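Local coordinates for putative cell surface protein (Streptococcus pyogenes, PDB 4OFQ) that probably acts as a cell-surface adhesin of the antigen I/II family, here its C-terminal part with beta-sandwich domains and a bound calcium ion, at residues A[300-303]-A[304-308]; A[159-163]-A[164-168]. One frame throughout, in Å; residues are numbered along the deposited sequence.

In the fold
Contact 2 comes first along the chain and contact 1 follows well over a hundred residues later; their centres lie 24 Å apart, their nearest atoms are about 14 Å apart, and they do not touch. They belong to different halves of this two-part adhesin fragment. Residues 159-168 lead from strand 149-157 into strand 164-174, passing from one sheet of the first half to the other. Residues 300-308 run from helix 296-299 to strand 310-318 in the second half. The halves nevertheless meet through contact 1, where Arg-304 reaches Asp-22, a residue close to strand 17-20, whose Lys-18 is covalently linked to Asn-168 of contact 2.

Contact 1. Residues A[300-303]-A[304-308]; sequences AKVV and RSSEF
Arg-304, first residue after Val-303 in the turn, sends its side chain away from residues 300-303. The guanidinium end serves partners elsewhere, forming salt bridges from NE to Asp-233 and from NH1 to Asp-22; the second acid lies far back in the chain, in the first family region, so that the arginine ties the two halves of the fragment together. At Ser-305, OG packs against one branch of Val-303, with CG2 3.6 Å from the hydroxyl. Ser-306 closes a type I beta turn: its N-H bonds to Val-303 O at 3.1 Å, with an N-H...O angle of 153°. This turn reverses the loop between helix 296-299 and strand 310-318 of the C-terminal beta sandwich. The CB of Ser-306 also rests on Val-303, 3.8 Å from CG2. With OG anti to the backbone N (chi1 176°), the hydroxyl swings round to the carbonyl of the next residue and donates to Glu-307 O at 2.8 Å, in the carbonyl plane and on a lone pair; the same OG receives the Thr-262 N-H, so this buried hydroxyl is gripped from two quarters. Finally Phe-308, beyond the turn, meets Val-302 nearly at right angles: its CD1 lies 4.0 Å from Val-302 CG2. Tyr-237 and Phe-294 make T-shaped stacks with the same phenyl, and Ile-261 touches both Val-302 and Phe-308.

Contact 2. Residues A[159-163]-A[164-168]; sequences QDFKK and GDITN
The backbone linking Phe-161 to Ile-166 turns sharply at Lys-162 and then runs extended through Lys-163 and Gly-164 (phi 130°, psi -170°), the latter in a conformation that residues with a side chain rarely adopt. Because Gly-164 carries no CB, the Phe-161 ring can lie directly against the main chain, its CZ 3.6 Å from Gly-164 CA. That placement follows from a first torsion that holds CG anti to the backbone N (chi1 -177°), carrying the phenyl forward, across the inside of the turn, to the start of the strand. Lys-163 O sits 3.1 Å above one ring face, displaced toward the rim, while Asp-165 N approaches the edge in the ring plane. CZ also lies 3.6 Å from Asp-165 O, a carbonyl that also accepts a hydrogen bond from Lys-71 NZ. The loop carries the chain from strand 149-157 into strand 164-174, and so from one sheet to the other of a beta sandwich; further along, Asn-168 CG is joined to Lys-18 NZ in an intramolecular isopeptide bond that ties the two sheets covalently. Ile-166 crosses the phenyl at a slant, with its CG1 branch 4.1 Å from Phe-161 CE2. Leu-188 of the adjoining strand 177-188 touches both side chains, and Leu-39 and Tyr-41 of the other sheet pack on Ile-166. The side chain of Lys-163 points from the end of the loop to the exposed surface, where it touches Glu-190.

Contact 1. Residues A[300-303]-A[304-308]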
ATOM      1  N   ALA A 300       7.786   9.063  13.961  1.00 15.87           N
ATOM      2  CA  ALA A 300       7.514  10.187  13.072  1.00 20.29           C
ATOM      3  C   ALA A 300       8.783  10.907  12.598  1.00 24.17           C
ATOM      4  O   ALA A 300       8.753  11.663  11.619  1.00 20.17           O
ATOM      5  CB  ALA A 300       6.545  11.165  13.729  1.00 21.24           C
ATOM      6  N   LYS A 301       9.896  10.667  13.286  1.00 23.45           N
ATOM      7  CA  LYS A 301      11.151  11.335  12.961  1.00 20.84           C
ATOM      8  C   LYS A 301      12.034  10.568  11.968  1.00 21.54           C
ATOM      9  O   LYS A 301      13.028  11.111  11.487  1.00 21.34           O
ATOM     10  CB  LYS A 301      11.938  11.635  14.246  1.00 26.14           C
ATOM     11  CG  LYS A 301      11.220  12.594  15.193  1.00 24.73           C
ATOM     12  CD  LYS A 301      12.014  12.798  16.472  1.00 34.94           C
ATOM     13  CE  LYS A 301      11.443  13.938  17.303  1.00 38.64           C
ATOM     14  NZ  LYS A 301      12.291  14.209  18.496  1.00 42.71           N
ATOM     15  N   VAL A 302      11.685   9.316  11.666  1.00 17.04           N
ATOM     16  CA  VAL A 302      12.479   8.515  10.734  1.00 15.06           C
ATOM     17  C   VAL A 302      12.200   8.981   9.304  1.00 20.03           C
ATOM     18  O   VAL A 302      11.056   8.991   8.868  1.00 17.96           O
ATOM     19  CB  VAL A 302      12.187   6.997  10.887  1.00 16.17           C
ATOM     20  CG1 VAL A 302      13.039   6.169   9.918  1.00 14.41           C
ATOM     21  CG2 VAL A 302      12.453   6.556  12.314  1.00 14.44           C
ATOM     22  N   VAL A 303      13.237   9.380   8.576  1.00 21.31           N
ATOM     23  CA  VAL A 303      13.033   9.895   7.220  1.00 21.46           C
ATOM     24  C   VAL A 303      12.789   8.784   6.193  1.00 15.96           C
ATOM     25  O   VAL A 303      13.123   7.628   6.430  1.00 15.65           O
ATOM     26  CB  VAL A 303      14.192  10.825   6.785  1.00 24.19           C
ATOM     27  CG1 VAL A 303      14.241  12.042   7.689  1.00 24.20           C
ATOM     28  CG2 VAL A 303      15.525  10.088   6.812  1.00 18.69           C
ATOM     29  N   ARG A 304      12.194   9.121   5.051  1.00 16.43           N
ATOM     30  CA  ARG A 304      11.863   8.095   4.062  1.00 18.19           C
ATOM     31  C   ARG A 304      13.072   7.523   3.352  1.00 21.16           C
ATOM     32  O   ARG A 304      13.020   6.417   2.822  1.00 23.21           O
ATOM     33  CB  ARG A 304      10.882   8.629   3.024  1.00 26.76           C
ATOM     34  CG  ARG A 304       9.475   8.316   3.372  1.00 27.68           C
ATOM     35  CD  ARG A 304       8.533   8.795   2.316  1.00 22.71           C
ATOM     36  NE  ARG A 304       7.352   9.348   2.950  1.00 17.20           N
ATOM     37  CZ  ARG A 304       6.304   9.811   2.287  1.00 19.17           C
ATOM     38  NH1 ARG A 304       6.283   9.768   0.957  1.00 20.33           N
ATOM     39  NH2 ARG A 304       5.275  10.305   2.961  1.00 20.35           N
ATOM     40  N   SER A 305      14.163   8.275   3.333  1.00 20.29           N
ATOM     41  CA  SER A 305      15.382   7.790   2.711  1.00 19.35           C
ATOM     42  C   SER A 305      16.159   6.864   3.645  1.00 23.23           C
ATOM     43  O   SER A 305      17.272   6.436   3.315  1.00 24.50           O
ATOM     44  CB  SER A 305      16.263   8.964   2.295  1.00 26.83           C
ATOM     45  OG  SER A 305      16.412   9.853   3.379  1.00 26.30           O
ATOM     46  N   SER A 306      15.583   6.567   4.810  1.00 20.07           N
ATOM     47  CA  SER A 306      16.219   5.668   5.777  1.00 16.22           C
ATOM     48  C   SER A 306      15.440   4.376   5.971  1.00 16.52           C
ATOM     49  O   SER A 306      14.210   4.385   6.047  1.00 15.12           O
ATOM     50  CB  SER A 306      16.366   6.346   7.145  1.00 20.62           C
ATOM     51  OG  SER A 306      16.899   5.436   8.111  1.00 19.13           O
ATOM     52  N   GLU A 307      16.159   3.265   6.056  1.00 13.99           N
ATOM     53  CA  GLU A 307      15.531   2.005   6.463  1.00 14.17           C
ATOM     54  C   GLU A 307      15.145   2.080   7.934  1.00 12.19           C
ATOM     55  O   GLU A 307      15.631   2.946   8.659  1.00 15.08           O
ATOM     56  CB  GLU A 307      16.487   0.829   6.256  1.00 15.38           C
ATOM     57  CG  GLU A 307      16.828   0.547   4.805  1.00 23.06           C
ATOM     58  CD  GLU A 307      17.521  -0.797   4.615  1.00 29.08           C
ATOM     59  OE1 GLU A 307      18.370  -1.148   5.458  1.00 30.94           O
ATOM     60  OE2 GLU A 307      17.206  -1.502   3.627  1.00 38.24           O
ATOM     61  N   PHE A 308      14.278   1.173   8.378  1.00 11.90           N
ATOM     62  CA  PHE A 308      13.978   1.054   9.804  1.00 15.68           C
ATOM     63  C   PHE A 308      13.755  -0.405  10.154  1.00 18.14           C
ATOM     64  O   PHE A 308      13.014  -1.111   9.474  1.00 13.26           O
ATOM     65  CB  PHE A 308      12.753   1.898  10.212  1.00 13.22           C
ATOM     66  CG  PHE A 308      12.426   1.815  11.689  1.00 14.85           C
ATOM     67  CD1 PHE A 308      13.075   2.628  12.611  1.00 15.21           C
ATOM     68  CD2 PHE A 308      11.489   0.905  12.159  1.00 11.72           C
ATOM     69  CE1 PHE A 308      12.788   2.548  13.970  1.00 16.39           C
ATOM     70  CE2 PHE A 308      11.197   0.811  13.518  1.00  9.63           C
ATOM     71  CZ  PHE A 308      11.851   1.647  14.427  1.00 19.34           C
TER

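Contact 2. Residues A[159-163]-A[164-168]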
ATOM      1  N   GLN A 159      -6.915  -8.411  -0.637  1.00 19.33           N
ATOM      2  CA  GLN A 159      -6.164  -9.007   0.470  1.00 27.48           C
ATOM      3  C   GLN A 159      -5.338 -10.224   0.052  1.00 23.96           C
ATOM      4  O   GLN A 159      -4.328 -10.530   0.684  1.00 26.84           O
ATOM      5  CB  GLN A 159      -7.045  -9.297   1.690  1.00 37.63           C
ATOM      6  CG  GLN A 159      -8.425  -9.840   1.384  1.00 52.49           C
ATOM      7  CD  GLN A 159      -9.350  -9.753   2.587  1.00 63.18           C
ATOM      8  OE1 GLN A 159      -9.875  -8.684   2.902  1.00 66.48           O
ATOM      9  NE2 GLN A 159      -9.542 -10.876   3.273  1.00 65.03           N
ATOM     10  N   ASP A 160      -5.732 -10.893  -1.031  1.00 20.31           N
ATOM     11  CA  ASP A 160      -4.992 -12.086  -1.456  1.00 23.11           C
ATOM     12  C   ASP A 160      -3.798 -11.779  -2.371  1.00 24.64           C
ATOM     13  O   ASP A 160      -3.059 -12.683  -2.773  1.00 28.58           O
ATOM     14  CB  ASP A 160      -5.920 -13.160  -2.064  1.00 30.11           C
ATOM     15  CG  ASP A 160      -6.644 -12.687  -3.318  1.00 45.77           C
ATOM     16  OD1 ASP A 160      -6.259 -11.653  -3.907  1.00 47.70           O
ATOM     17  OD2 ASP A 160      -7.610 -13.368  -3.725  1.00 54.85           O
ATOM     18  N   PHE A 161      -3.610 -10.502  -2.691  1.00 20.73           N
ATOM     19  CA  PHE A 161      -2.438 -10.073  -3.437  1.00 24.57           C
ATOM     20  C   PHE A 161      -1.330  -9.757  -2.435  1.00 25.03           C
ATOM     21  O   PHE A 161      -1.343  -8.714  -1.779  1.00 25.06           O
ATOM     22  CB  PHE A 161      -2.762  -8.858  -4.313  1.00 24.87           C
ATOM     23  CG  PHE A 161      -1.609  -8.402  -5.169  1.00 18.09           C
ATOM     24  CD1 PHE A 161      -1.258  -9.100  -6.316  1.00 22.25           C
ATOM     25  CD2 PHE A 161      -0.880  -7.277  -4.822  1.00 20.56           C
ATOM     26  CE1 PHE A 161      -0.199  -8.684  -7.108  1.00 24.61           C
ATOM     27  CE2 PHE A 161       0.178  -6.855  -5.601  1.00 14.69           C
ATOM     28  CZ  PHE A 161       0.523  -7.564  -6.752  1.00 20.61           C
ATOM     29  N   LYS A 162      -0.375 -10.674  -2.319  1.00 25.69           N
ATOM     30  CA  LYS A 162       0.598 -10.641  -1.231  1.00 33.46           C
ATOM     31  C   LYS A 162       1.916 -10.013  -1.657  1.00 25.48           C
ATOM     32  O   LYS A 162       2.675  -9.511  -0.831  1.00 25.56           O
ATOM     33  CB  LYS A 162       0.865 -12.064  -0.730  1.00 38.96           C
ATOM     34  CG  LYS A 162      -0.382 -12.850  -0.363  1.00 44.76           C
ATOM     35  CD  LYS A 162      -0.868 -12.516   1.035  1.00 51.62           C
ATOM     36  CE  LYS A 162      -1.940 -13.501   1.487  1.00 59.94           C
ATOM     37  NZ  LYS A 162      -2.331 -13.293   2.909  1.00 63.36           N
ATOM     38  N   LYS A 163       2.192 -10.074  -2.954  1.00 29.91           N
ATOM     39  CA  LYS A 163       3.415  -9.510  -3.496  1.00 35.85           C
ATOM     40  C   LYS A 163       3.271  -9.297  -4.990  1.00 33.73           C
ATOM     41  O   LYS A 163       2.428  -9.917  -5.641  1.00 40.85           O
ATOM     42  CB  LYS A 163       4.607 -10.435  -3.226  1.00 39.71           C
ATOM     43  CG  LYS A 163       4.582 -11.740  -4.021  1.00 38.22           C
ATOM     44  CD  LYS A 163       5.830 -12.573  -3.738  1.00 49.75           C
ATOM     45  CE  LYS A 163       5.796 -13.921  -4.448  1.00 54.09           C
ATOM     46  NZ  LYS A 163       5.838 -13.779  -5.930  1.00 52.82           N
ATOM     47  N   GLY A 164       4.115  -8.428  -5.528  1.00 24.27           N
ATOM     48  CA  GLY A 164       4.110  -8.140  -6.949  1.00 26.41           C
ATOM     49  C   GLY A 164       4.063  -6.643  -7.164  1.00 27.52           C
ATOM     50  O   GLY A 164       4.215  -5.860  -6.224  1.00 23.76           O
ATOM     51  N   ASP A 165       3.847  -6.227  -8.402  1.00 24.98           N
ATOM     52  CA  ASP A 165       3.720  -4.807  -8.665  1.00 23.21           C
ATOM     53  C   ASP A 165       2.280  -4.411  -8.928  1.00 17.34           C
ATOM     54  O   ASP A 165       1.461  -5.231  -9.316  1.00 20.96           O
ATOM     55  CB  ASP A 165       4.637  -4.392  -9.805  1.00 27.46           C
ATOM     56  CG  ASP A 165       6.079  -4.747  -9.523  1.00 34.11           C
ATOM     57  OD1 ASP A 165       6.717  -4.035  -8.709  1.00 33.88           O
ATOM     58  OD2 ASP A 165       6.555  -5.753 -10.091  1.00 34.03           O
ATOM     59  N   ILE A 166       1.990  -3.144  -8.660  1.00 15.27           N
ATOM     60  CA  ILE A 166       0.669  -2.576  -8.828  1.00 13.15           C
ATOM     61  C   ILE A 166       0.779  -1.584  -9.965  1.00 15.48           C
ATOM     62  O   ILE A 166       1.691  -0.754  -9.973  1.00 18.11           O
ATOM     63  CB  ILE A 166       0.270  -1.816  -7.554  1.00 13.60           C
ATOM     64  CG1 ILE A 166       0.259  -2.777  -6.358  1.00 14.05           C
ATOM     65  CG2 ILE A 166      -1.090  -1.148  -7.732  1.00 12.26           C
ATOM     66  CD1 ILE A 166       0.561  -2.106  -5.017  1.00 15.01           C
ATOM     67  N   THR A 167      -0.120  -1.679 -10.940  1.00 13.16           N
ATOM     68  CA  THR A 167      -0.115  -0.732 -12.053  1.00 12.14           C
ATOM     69  C   THR A 167      -1.478  -0.075 -12.186  1.00 11.59           C
ATOM     70  O   THR A 167      -2.496  -0.668 -11.856  1.00 12.28           O
ATOM     71  CB  THR A 167       0.290  -1.390 -13.397  1.00 15.23           C
ATOM     72  OG1 THR A 167      -0.744  -2.278 -13.835  1.00 13.19           O
ATOM     73  CG2 THR A 167       1.623  -2.160 -13.252  1.00 14.14           C
ATOM     74  N   ASN A 168      -1.477   1.174 -12.626  1.00 11.27           N
ATOM     75  CA  ASN A 168      -2.704   1.879 -12.940  1.00 10.75           C
ATOM     76  C   ASN A 168      -2.411   2.716 -14.175  1.00 11.27           C
ATOM     77  O   ASN A 168      -1.376   3.389 -14.237  1.00 12.26           O
ATOM     78  CB  ASN A 168      -3.141   2.760 -11.768  1.00 11.29           C
ATOM     79  CG  ASN A 168      -4.541   3.302 -11.948  1.00 15.31           C
ATOM     80  OD1 ASN A 168      -5.483   2.524 -12.049  1.00 11.38           O
TER